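PDB 4R94: initiator protein NS1 from Murine minute virus, which nicks viral DNA at the replication origin through this N-terminal nuclease domain and, as a whole protein, also unwinds DNA as an ATP-driven helicase. Local coordinates for residues Q23-N32 with Q124-G134. Sequence-based numbering, arbitrary orientation.
Sequences QEVFSFVFKN and QGWHCHVLIGG. With MG (magnesium ion), chain B.
The metal-binding strand of the HUH-type nickase fold, 125-134, pairs antiparallel with strand 24-31 in the central sheet. Strand 125-134 carries H127-C128-H129, which matches the RCR-2 motif of rolling-circle initiators. Both histidines bind the magnesium ion through NE2, H127 at 2.3 Å and H129 at 2.2 Å. E119 and three waters complete the site, and the nuclease tyrosine Y210 lies close to H129. Backbone bonds run both ways at F26-I132, F28-V130 and F30-C128.

The face with the histidines also holds S27, V29 and L131. V29 lies alongside H129 and points the same way, with CG2 3.6 Å from H129 ND1. Its other methyl, CG1, reaches toward H127 CB. Each imidazole also uses ND1, its nitrogen not bound to the metal. H127 ND1 donates to G125 O in the ring plane (3.0 Å), and H129 ND1 donates to a water. Q124 NE2 sits over the centre of the H127 ring.

The opposite face is apolar and packs partly on helix 81-104, where V130 meets V94 and L98. I132 CG2 touches the edge of the F28 ring at CE2 (3.6 Å). With V130 chi1 at 180°, CG2 is anti to the carbonyl carbon, which brings it to 3.6 Å from F30 CE1. On the face with the histidines, the water in the H129 ring plane accepts from ND1 (2.9 Å), donates to F28 O and bonds S27 OG.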
ATOM      1  N   GLN A  23       8.669   9.707  14.254  1.00 29.15           N
ATOM      2  CA  GLN A  23       7.339   9.324  14.683  1.00 27.99           C
ATOM      3  C   GLN A  23       7.160   7.814  14.558  1.00 30.06           C
ATOM      4  O   GLN A  23       7.372   7.248  13.489  1.00 25.01           O
ATOM      5  CB  GLN A  23       6.278  10.054  13.879  1.00 29.61           C
ATOM      6  CG  GLN A  23       4.942   9.998  14.563  1.00 36.84           C
ATOM      7  CD  GLN A  23       3.832   9.693  13.609  1.00 38.23           C
ATOM      8  OE1 GLN A  23       3.882  10.082  12.439  1.00 41.54           O
ATOM      9  NE2 GLN A  23       2.819   8.980  14.089  1.00 29.00           N
ATOM     10  N   GLU A  24       6.793   7.159  15.659  1.00 28.69           N
ATOM     11  CA  GLU A  24       6.590   5.711  15.640  1.00 26.94           C
ATOM     12  C   GLU A  24       5.310   5.391  14.882  1.00 19.46           C
ATOM     13  O   GLU A  24       4.288   6.055  15.073  1.00 26.11           O
ATOM     14  CB  GLU A  24       6.533   5.131  17.060  1.00 31.47           C
ATOM     15  CG  GLU A  24       7.908   4.940  17.699  1.00 34.51           C
ATOM     16  CD  GLU A  24       7.851   4.198  19.034  1.00 38.74           C
ATOM     17  OE1 GLU A  24       7.469   4.818  20.044  1.00 42.90           O
ATOM     18  OE2 GLU A  24       8.191   2.996  19.072  1.00 39.93           O
ATOM     19  N   VAL A  25       5.392   4.406  13.989  1.00 20.69           N
ATOM     20  CA  VAL A  25       4.238   3.994  13.176  1.00 20.62           C
ATOM     21  C   VAL A  25       4.260   2.481  12.981  1.00 20.06           C
ATOM     22  O   VAL A  25       5.312   1.856  13.049  1.00 20.48           O
ATOM     23  CB  VAL A  25       4.211   4.676  11.776  1.00 19.47           C
ATOM     24  CG1 VAL A  25       4.026   6.195  11.885  1.00 22.96           C
ATOM     25  CG2 VAL A  25       5.456   4.348  10.983  1.00 20.03           C
ATOM     26  N   PHE A  26       3.096   1.893  12.720  1.00 17.48           N
ATOM     27  CA  PHE A  26       3.037   0.498  12.313  1.00 17.72           C
ATOM     28  C   PHE A  26       3.529   0.338  10.877  1.00 18.58           C
ATOM     29  O   PHE A  26       3.426   1.256  10.062  1.00 16.54           O
ATOM     30  CB  PHE A  26       1.611  -0.054  12.368  1.00 16.30           C
ATOM     31  CG  PHE A  26       0.980  -0.056  13.738  1.00 20.00           C
ATOM     32  CD1 PHE A  26       1.665  -0.513  14.850  1.00 23.32           C
ATOM     33  CD2 PHE A  26      -0.335   0.356  13.887  1.00 23.10           C
ATOM     34  CE1 PHE A  26       1.046  -0.528  16.104  1.00 22.54           C
ATOM     35  CE2 PHE A  26      -0.949   0.347  15.129  1.00 25.27           C
ATOM     36  CZ  PHE A  26      -0.249  -0.092  16.240  1.00 22.61           C
ATOM     37  N   SER A  27       4.013  -0.855  10.563  1.00 16.91           N
ATOM     38  CA  SER A  27       4.370  -1.211   9.202  1.00 17.59           C
ATOM     39  C   SER A  27       3.544  -2.410   8.779  1.00 17.43           C
ATOM     40  O   SER A  27       3.602  -3.471   9.413  1.00 16.42           O
ATOM     41  CB  SER A  27       5.869  -1.522   9.108  1.00 17.17           C
ATOM     42  OG  SER A  27       6.188  -2.133   7.860  1.00 19.53           O
ATOM     43  N   PHE A  28       2.722  -2.223   7.747  1.00 14.81           N
ATOM     44  CA  PHE A  28       1.916  -3.304   7.175  1.00 15.22           C
ATOM     45  C   PHE A  28       2.293  -3.581   5.725  1.00 14.74           C
ATOM     46  O   PHE A  28       2.802  -2.708   5.026  1.00 15.32           O
ATOM     47  CB  PHE A  28       0.414  -2.961   7.190  1.00 16.18           C
ATOM     48  CG  PHE A  28      -0.154  -2.716   8.553  1.00 16.05           C
ATOM     49  CD1 PHE A  28      -0.489  -3.777   9.380  1.00 15.99           C
ATOM     50  CD2 PHE A  28      -0.384  -1.420   8.997  1.00 17.81           C
ATOM     51  CE1 PHE A  28      -1.033  -3.559  10.620  1.00 16.74           C
ATOM     52  CE2 PHE A  28      -0.934  -1.191  10.256  1.00 17.56           C
ATOM     53  CZ  PHE A  28      -1.232  -2.268  11.073  1.00 17.61           C
ATOM     54  N   VAL A  29       2.033  -4.798   5.265  1.00 14.60           N
ATOM     55  CA  VAL A  29       2.049  -5.083   3.837  1.00 15.62           C
ATOM     56  C   VAL A  29       0.712  -5.697   3.443  1.00 16.33           C
ATOM     57  O   VAL A  29       0.231  -6.646   4.074  1.00 17.74           O
ATOM     58  CB  VAL A  29       3.201  -6.031   3.438  1.00 15.71           C
ATOM     59  CG1 VAL A  29       3.129  -6.360   1.970  1.00 17.76           C
ATOM     60  CG2 VAL A  29       4.537  -5.374   3.749  1.00 17.32           C
ATOM     61  N   PHE A  30       0.094  -5.106   2.423  1.00 13.76           N
ATOM     62  CA  PHE A  30      -1.123  -5.632   1.818  1.00 15.97           C
ATOM     63  C   PHE A  30      -0.692  -6.433   0.611  1.00 17.51           C
ATOM     64  O   PHE A  30       0.099  -5.955  -0.214  1.00 17.56           O
ATOM     65  CB  PHE A  30      -2.073  -4.504   1.406  1.00 15.53           C
ATOM     66  CG  PHE A  30      -2.792  -3.832   2.563  1.00 14.10           C
ATOM     67  CD1 PHE A  30      -2.110  -3.002   3.447  1.00 17.32           C
ATOM     68  CD2 PHE A  30      -4.164  -3.996   2.719  1.00 16.68           C
ATOM     69  CE1 PHE A  30      -2.783  -2.369   4.490  1.00 16.00           C
ATOM     70  CE2 PHE A  30      -4.846  -3.365   3.749  1.00 17.31           C
ATOM     71  CZ  PHE A  30      -4.164  -2.553   4.638  1.00 17.09           C
ATOM     72  N   LYS A  31      -1.190  -7.656   0.498  1.00 16.04           N
ATOM     73  CA  LYS A  31      -0.803  -8.463  -0.660  1.00 16.71           C
ATOM     74  C   LYS A  31      -1.922  -9.371  -1.100  1.00 19.73           C
ATOM     75  O   LYS A  31      -3.013  -9.348  -0.544  1.00 16.90           O
ATOM     76  CB  LYS A  31       0.444  -9.289  -0.337  1.00 19.36           C
ATOM     77  CG  LYS A  31       0.213 -10.316   0.735  1.00 19.75           C
ATOM     78  CD  LYS A  31       1.546 -10.926   1.169  1.00 24.75           C
ATOM     79  CE  LYS A  31       1.383 -11.783   2.401  1.00 34.77           C
ATOM     80  NZ  LYS A  31       2.727 -12.203   2.926  1.00 41.90           N
ATOM     81  N   ASN A  32      -1.652 -10.160  -2.125  1.00 18.00           N
ATOM     82  CA  ASN A  32      -2.525 -11.290  -2.421  1.00 17.33           C
ATOM     83  C   ASN A  32      -1.643 -12.429  -2.892  1.00 18.95           C
ATOM     84  O   ASN A  32      -0.438 -12.255  -3.093  1.00 20.40           O
ATOM     85  CB  ASN A  32      -3.630 -10.950  -3.433  1.00 17.26           C
ATOM     86  CG  ASN A  32      -3.112 -10.423  -4.764  1.00 19.55           C
ATOM     87  OD1 ASN A  32      -2.020 -10.751  -5.206  1.00 19.97           O
ATOM     88  ND2 ASN A  32      -3.938  -9.621  -5.427  1.00 22.39           N
ATOM     89  N   GLN A 124       7.240 -12.464  -4.710  1.00 30.46           N
ATOM     90  CA  GLN A 124       5.800 -12.320  -4.451  1.00 28.63           C
ATOM     91  C   GLN A 124       5.046 -11.449  -5.454  1.00 26.32           C
ATOM     92  O   GLN A 124       3.821 -11.505  -5.509  1.00 24.29           O
ATOM     93  CB  GLN A 124       5.568 -11.747  -3.053  1.00 25.73           C
ATOM     94  CG  GLN A 124       5.953 -10.278  -2.917  1.00 26.62           C
ATOM     95  CD  GLN A 124       5.686  -9.734  -1.526  1.00 28.80           C
ATOM     96  OE1 GLN A 124       4.571  -9.834  -1.015  1.00 27.03           O
ATOM     97  NE2 GLN A 124       6.717  -9.160  -0.899  1.00 29.61           N
ATOM     98  N   GLY A 125       5.751 -10.635  -6.229  1.00 25.13           N
ATOM     99  CA  GLY A 125       5.079  -9.768  -7.179  1.00 23.71           C
ATOM    100  C   GLY A 125       4.452  -8.581  -6.475  1.00 21.59           C
ATOM    101  O   GLY A 125       5.056  -8.037  -5.557  1.00 20.43           O
ATOM    102  N   TRP A 126       3.247  -8.192  -6.890  1.00 19.11           N
ATOM    103  CA  TRP A 126       2.638  -6.959  -6.377  1.00 17.54           C
ATOM    104  C   TRP A 126       2.387  -7.042  -4.886  1.00 18.10           C
ATOM    105  O   TRP A 126       1.883  -8.043  -4.381  1.00 18.86           O
ATOM    106  CB  TRP A 126       1.312  -6.623  -7.079  1.00 17.53           C
ATOM    107  CG  TRP A 126       0.639  -5.503  -6.337  1.00 16.84           C
ATOM    108  CD1 TRP A 126       0.863  -4.162  -6.498  1.00 17.48           C
ATOM    109  CD2 TRP A 126      -0.314  -5.632  -5.274  1.00 15.65           C
ATOM    110  NE1 TRP A 126       0.086  -3.448  -5.610  1.00 16.13           N
ATOM    111  CE2 TRP A 126      -0.635  -4.327  -4.842  1.00 16.17           C
ATOM    112  CE3 TRP A 126      -0.943  -6.721  -4.661  1.00 19.45           C
ATOM    113  CZ2 TRP A 126      -1.548  -4.083  -3.799  1.00 14.50           C
ATOM    114  CZ3 TRP A 126      -1.852  -6.480  -3.631  1.00 17.79           C
ATOM    115  CH2 TRP A 126      -2.140  -5.168  -3.212  1.00 16.36           C
ATOM    116  N   HIS A 127       2.730  -5.966  -4.185  1.00 18.82           N
ATOM    117  CA  HIS A 127       2.345  -5.809  -2.787  1.00 16.77           C
ATOM    118  C   HIS A 127       2.353  -4.333  -2.459  1.00 16.25           C
ATOM    119  O   HIS A 127       2.879  -3.529  -3.225  1.00 18.71           O
ATOM    120  CB  HIS A 127       3.274  -6.580  -1.852  1.00 17.92           C
ATOM    121  CG  HIS A 127       4.706  -6.174  -1.943  1.00 18.57           C
ATOM    122  ND1 HIS A 127       5.507  -6.482  -3.027  1.00 19.46           N
ATOM    123  CD2 HIS A 127       5.490  -5.490  -1.078  1.00 17.46           C
ATOM    124  CE1 HIS A 127       6.725  -6.020  -2.811  1.00 19.70           C
ATOM    125  NE2 HIS A 127       6.741  -5.403  -1.643  1.00 20.21           N
ATOM    126  N   CYS A 128       1.772  -3.973  -1.322  1.00 14.91           N
ATOM    127  CA  CYS A 128       1.653  -2.568  -0.975  1.00 14.40           C
ATOM    128  C   CYS A 128       2.056  -2.342   0.474  1.00 14.67           C
ATOM    129  O   CYS A 128       1.429  -2.862   1.399  1.00 16.30           O
ATOM    130  CB  CYS A 128       0.214  -2.094  -1.256  1.00 14.59           C
ATOM    131  SG  CYS A 128       0.003  -0.340  -0.974  1.00 18.59           S
ATOM    132  N   HIS A 129       3.139  -1.597   0.663  1.00 15.75           N
ATOM    133  CA  HIS A 129       3.566  -1.186   1.985  1.00 14.29           C
ATOM    134  C   HIS A 129       2.708  -0.051   2.513  1.00 15.75           C
ATOM    135  O   HIS A 129       2.415   0.905   1.798  1.00 17.93           O
ATOM    136  CB  HIS A 129       5.016  -0.735   1.953  1.00 17.13           C
ATOM    137  CG  HIS A 129       5.970  -1.834   1.650  1.00 17.98           C
ATOM    138  ND1 HIS A 129       6.565  -2.581   2.639  1.00 19.48           N
ATOM    139  CD2 HIS A 129       6.436  -2.310   0.472  1.00 19.47           C
ATOM    140  CE1 HIS A 129       7.374  -3.468   2.086  1.00 20.22           C
ATOM    141  NE2 HIS A 129       7.309  -3.331   0.772  1.00 20.23           N
ATOM    142  N   VAL A 130       2.319  -0.168   3.769  1.00 14.44           N
ATOM    143  CA  VAL A 130       1.656   0.919   4.474  1.00 16.09           C
ATOM    144  C   VAL A 130       2.342   1.213   5.797  1.00 16.79           C
ATOM    145  O   VAL A 130       2.488   0.327   6.642  1.00 18.19           O
ATOM    146  CB  VAL A 130       0.177   0.605   4.748  1.00 15.61           C
ATOM    147  CG1 VAL A 130      -0.481   1.780   5.503  1.00 17.60           C
ATOM    148  CG2 VAL A 130      -0.534   0.285   3.457  1.00 17.30           C
ATOM    149  N   LEU A 131       2.740   2.466   5.980  1.00 16.23           N
ATOM    150  CA  LEU A 131       3.160   2.938   7.296  1.00 16.00           C
ATOM    151  C   LEU A 131       2.034   3.790   7.844  1.00 18.25           C
ATOM    152  O   LEU A 131       1.535   4.662   7.139  1.00 16.71           O
ATOM    153  CB  LEU A 131       4.451   3.762   7.205  1.00 16.76           C
ATOM    154  CG  LEU A 131       5.661   3.077   6.563  1.00 20.07           C
ATOM    155  CD1 LEU A 131       6.875   4.025   6.624  1.00 16.56           C
ATOM    156  CD2 LEU A 131       5.958   1.731   7.224  1.00 18.89           C
ATOM    157  N   ILE A 132       1.622   3.559   9.083  1.00 18.18           N
ATOM    158  CA  ILE A 132       0.537   4.370   9.635  1.00 17.99           C
ATOM    159  C   ILE A 132       0.633   4.480  11.153  1.00 19.51           C
ATOM    160  O   ILE A 132       0.894   3.489  11.851  1.00 20.82           O
ATOM    161  CB  ILE A 132      -0.858   3.796   9.233  1.00 18.85           C
ATOM    162  CG1 ILE A 132      -1.992   4.694   9.734  1.00 17.77           C
ATOM    163  CG2 ILE A 132      -1.027   2.363   9.729  1.00 19.58           C
ATOM    164  CD1 ILE A 132      -3.323   4.396   9.067  1.00 19.89           C
ATOM    165  N   GLY A 133       0.426   5.693  11.657  1.00 19.87           N
ATOM    166  CA  GLY A 133       0.471   5.928  13.085  1.00 21.36           C
ATOM    167  C   GLY A 133       0.003   7.325  13.436  1.00 22.20           C
ATOM    168  O   GLY A 133      -0.478   8.086  12.581  1.00 21.47           O
ATOM    169  N   GLY A 134       0.150   7.668  14.710  1.00 24.10           N
ATOM    170  CA  GLY A 134      -0.243   8.978  15.186  1.00 28.21           C
ATOM    171  C   GLY A 134      -0.528   8.927  16.673  1.00 29.49           C
ATOM    172  O   GLY A 134      -0.301   7.906  17.313  1.00 25.38           O
TER
HETATM  173 MG    MG B 301       8.545  -4.380  -0.729  1.00 20.38          MG
HETATM  174  O   HOH W   1       2.908   8.678  17.529  1.00 41.10           O
HETATM  175  O   HOH W   2       1.764   5.635  16.298  1.00 27.43           O
HETATM  176  O   HOH W   3       5.432  -1.754   5.192  1.00 20.16           O
HETATM  177  O   HOH W   4       1.870 -12.124  -4.131  1.00 17.82           O
HETATM  178  O   HOH W   5       0.688 -10.334  -5.532  1.00 19.63           O
HETATM  179  O   HOH W   6       8.666  -6.134   0.444  1.00 22.87           O
HETATM  180  O   HOH W   7       9.707  -5.152  -2.359  1.00 23.20           O
HETATM  181  O   HOH W   8      10.231  -3.823   0.298  1.00 23.28           O